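Long-range contact in chaperone CupB2 (PDB 3Q48), which probably acts as a periplasmic chaperone that assists the folding and assembly of fimbrial subunits: residues R36-S42 with K141-S147. Sequence-based numbering, arbitrary orientation.
Sequences RVVFPAS and KLFFRPS
Phe39 and Phe144, neighbours across two parallel strands, turn their rings to the buried side of the sheet, where they cross at a slant with Phe39 CD2 3.9 Å from Phe144 CD1. Phe144 also reaches past that partner: with CG anti to its backbone N (chi1 -178°), the ring extends along the strand until Phe144 CZ lies 3.6 Å from Ala41 CB. On the other flank Leu142 sets CD2 against Phe39 CB, 3.7 Å away, while its CG meets Val37 CG1. Val46, Phe80, Ile99 and Tyr101 continue this core, the interior of the immunoglobulin-like N-terminal domain of a PapD-type chaperone; strand 36-40, at the edge of the sheet within this chain, runs parallel to 136-145, the domain's last strand. Five backbone hydrogen bonds tie the pair, from Val37 N to Lys141 O (2.8 Å) through to Ala41 N and Arg145 O (2.9 Å). On the opposite face, Val38 CG1 lies over one face of the Arg145 guanidinium, 3.7 Å from NH1, offset toward its rim; NE forms a salt bridge with Glu111 and NH1 with Asp235 of the C-terminal domain, consistent with the interdomain salt-bridge network of PapD-type chaperones. Arg36, bent at chi2 and chi3, brings NH1 to the edge of the Phe143 ring, 4.0 Å from CE2, with the guanidinium plane 37° from that of the ring. One water accepts from Arg36 NH2 and Lys141 NZ, basic groups that probably anchor a pilin subunit's C-terminal carboxylate, as in PapD-family chaperones.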
loop_
_atom_site.group_PDB
_atom_site.type_symbol
_atom_site.label_atom_id
_atom_site.label_comp_id
_atom_site.label_asym_id
_atom_site.label_seq_id
_atom_site.Cartn_x
_atom_site.Cartn_y
_atom_site.Cartn_z
ATOM N N ARG A 36 -1.840 2.996 4.903
ATOM C CA ARG A 36 -0.637 2.224 4.612
ATOM C C ARG A 36 0.368 2.453 5.727
ATOM O O ARG A 36 0.251 3.447 6.437
ATOM C CB ARG A 36 -0.006 2.573 3.227
ATOM C CG ARG A 36 0.623 3.977 3.176
ATOM C CD ARG A 36 0.096 4.838 2.002
ATOM N NE ARG A 36 -1.222 4.375 1.674
ATOM C CZ ARG A 36 -1.556 3.710 0.562
ATOM N NH1 ARG A 36 -0.686 3.484 -0.457
ATOM N NH2 ARG A 36 -2.827 3.343 0.439
ATOM N N VAL A 37 1.353 1.547 5.851
ATOM C CA VAL A 37 2.466 1.730 6.800
ATOM C C VAL A 37 3.822 1.896 6.058
ATOM O O VAL A 37 4.166 1.085 5.213
ATOM C CB VAL A 37 2.542 0.557 7.806
ATOM C CG1 VAL A 37 3.740 0.701 8.683
ATOM C CG2 VAL A 37 1.203 0.443 8.656
ATOM N N VAL A 38 4.580 2.948 6.364
ATOM C CA VAL A 38 5.889 3.087 5.797
ATOM C C VAL A 38 6.879 2.708 6.861
ATOM O O VAL A 38 6.847 3.234 7.990
ATOM C CB VAL A 38 6.146 4.499 5.297
ATOM C CG1 VAL A 38 7.570 4.618 4.771
ATOM C CG2 VAL A 38 5.158 4.836 4.164
ATOM N N PHE A 39 7.747 1.758 6.526
ATOM C CA PHE A 39 8.686 1.328 7.497
ATOM C C PHE A 39 10.048 1.734 7.005
ATOM O O PHE A 39 10.569 1.130 6.068
ATOM C CB PHE A 39 8.604 -0.170 7.762
ATOM C CG PHE A 39 9.264 -0.562 9.023
ATOM C CD1 PHE A 39 8.513 -1.032 10.087
ATOM C CD2 PHE A 39 10.674 -0.435 9.167
ATOM C CE1 PHE A 39 9.129 -1.380 11.323
ATOM C CE2 PHE A 39 11.328 -0.790 10.397
ATOM C CZ PHE A 39 10.522 -1.248 11.485
ATOM N N PRO A 40 10.637 2.753 7.647
ATOM C CA PRO A 40 11.961 3.255 7.239
ATOM C C PRO A 40 13.072 2.391 7.847
ATOM O O PRO A 40 13.055 2.122 9.060
ATOM C CB PRO A 40 11.979 4.694 7.778
ATOM C CG PRO A 40 10.713 4.819 8.730
ATOM C CD PRO A 40 10.138 3.416 8.871
ATOM N N ALA A 41 13.994 1.927 6.992
ATOM C CA ALA A 41 15.104 1.037 7.412
ATOM C C ALA A 41 15.863 1.489 8.672
ATOM O O ALA A 41 16.344 0.645 9.441
ATOM C CB ALA A 41 16.101 0.791 6.257
ATOM N N SER A 42 15.985 2.803 8.882
ATOM C CA SER A 42 16.695 3.291 10.067
ATOM C C SER A 42 15.988 2.926 11.382
ATOM O O SER A 42 16.638 2.865 12.416
ATOM C CB SER A 42 16.939 4.796 9.984
ATOM O OG SER A 42 15.733 5.531 10.123
ATOM N N LYS A 141 -1.040 -1.996 3.050
ATOM C CA LYS A 141 0.261 -2.159 2.489
ATOM C C LYS A 141 1.277 -1.734 3.512
ATOM O O LYS A 141 1.108 -0.682 4.167
ATOM C CB LYS A 141 0.408 -1.305 1.238
ATOM C CG LYS A 141 -0.357 -1.835 0.102
ATOM C CD LYS A 141 -0.444 -0.812 -1.031
ATOM C CE LYS A 141 -1.568 -1.308 -1.988
ATOM N NZ LYS A 141 -1.889 -0.364 -3.098
ATOM N N LEU A 142 2.343 -2.528 3.635
ATOM C CA LEU A 142 3.524 -2.112 4.404
ATOM C C LEU A 142 4.740 -1.972 3.465
ATOM O O LEU A 142 5.147 -2.910 2.787
ATOM C CB LEU A 142 3.790 -3.084 5.551
ATOM C CG LEU A 142 4.624 -2.679 6.795
ATOM C CD1 LEU A 142 4.523 -3.760 7.843
ATOM C CD2 LEU A 142 6.078 -2.498 6.495
ATOM N N PHE A 143 5.286 -0.778 3.386
ATOM C CA PHE A 143 6.448 -0.502 2.560
ATOM C C PHE A 143 7.737 -0.427 3.403
ATOM O O PHE A 143 7.961 0.510 4.174
ATOM C CB PHE A 143 6.271 0.808 1.762
ATOM C CG PHE A 143 5.025 0.848 0.902
ATOM C CD1 PHE A 143 4.949 0.128 -0.283
ATOM C CD2 PHE A 143 3.944 1.640 1.271
ATOM C CE1 PHE A 143 3.780 0.179 -1.091
ATOM C CE2 PHE A 143 2.781 1.717 0.481
ATOM C CZ PHE A 143 2.698 1.011 -0.689
ATOM N N PHE A 144 8.595 -1.427 3.257
ATOM C CA PHE A 144 9.916 -1.317 3.859
ATOM C C PHE A 144 10.759 -0.502 2.912
ATOM O O PHE A 144 10.894 -0.874 1.726
ATOM C CB PHE A 144 10.569 -2.652 4.005
ATOM C CG PHE A 144 11.872 -2.572 4.648
ATOM C CD1 PHE A 144 11.955 -2.424 6.042
ATOM C CD2 PHE A 144 13.037 -2.606 3.879
ATOM C CE1 PHE A 144 13.210 -2.354 6.701
ATOM C CE2 PHE A 144 14.332 -2.506 4.517
ATOM C CZ PHE A 144 14.408 -2.379 5.934
ATOM N N ARG A 145 11.316 0.599 3.440
ATOM C CA ARG A 145 12.020 1.566 2.634
ATOM C C ARG A 145 13.490 1.791 3.082
ATOM O O ARG A 145 13.747 2.426 4.136
ATOM C CB ARG A 145 11.240 2.867 2.598
ATOM C CG ARG A 145 11.806 3.886 1.660
ATOM C CD ARG A 145 10.938 5.117 1.707
ATOM N NE ARG A 145 9.620 4.869 1.113
ATOM C CZ ARG A 145 8.563 5.672 1.271
ATOM N NH1 ARG A 145 8.669 6.782 2.028
ATOM N NH2 ARG A 145 7.413 5.373 0.653
ATOM N N PRO A 146 14.449 1.267 2.294
ATOM C CA PRO A 146 15.853 1.549 2.609
ATOM C C PRO A 146 16.133 3.076 2.701
ATOM O O PRO A 146 15.563 3.905 1.904
ATOM C CB PRO A 146 16.639 0.911 1.435
ATOM C CG PRO A 146 15.754 -0.222 0.948
ATOM C CD PRO A 146 14.282 0.318 1.168
ATOM N N SER A 147 17.028 3.431 3.639
ATOM C CA SER A 147 17.363 4.819 3.980
ATOM C C SER A 147 17.740 5.698 2.821
ATOM O O SER A 147 17.293 6.840 2.721
ATOM C CB SER A 147 18.483 4.828 4.994
ATOM O OG SER A 147 18.066 4.020 6.064
HETATM O O HOH W 1 -3.313 1.772 -1.933
#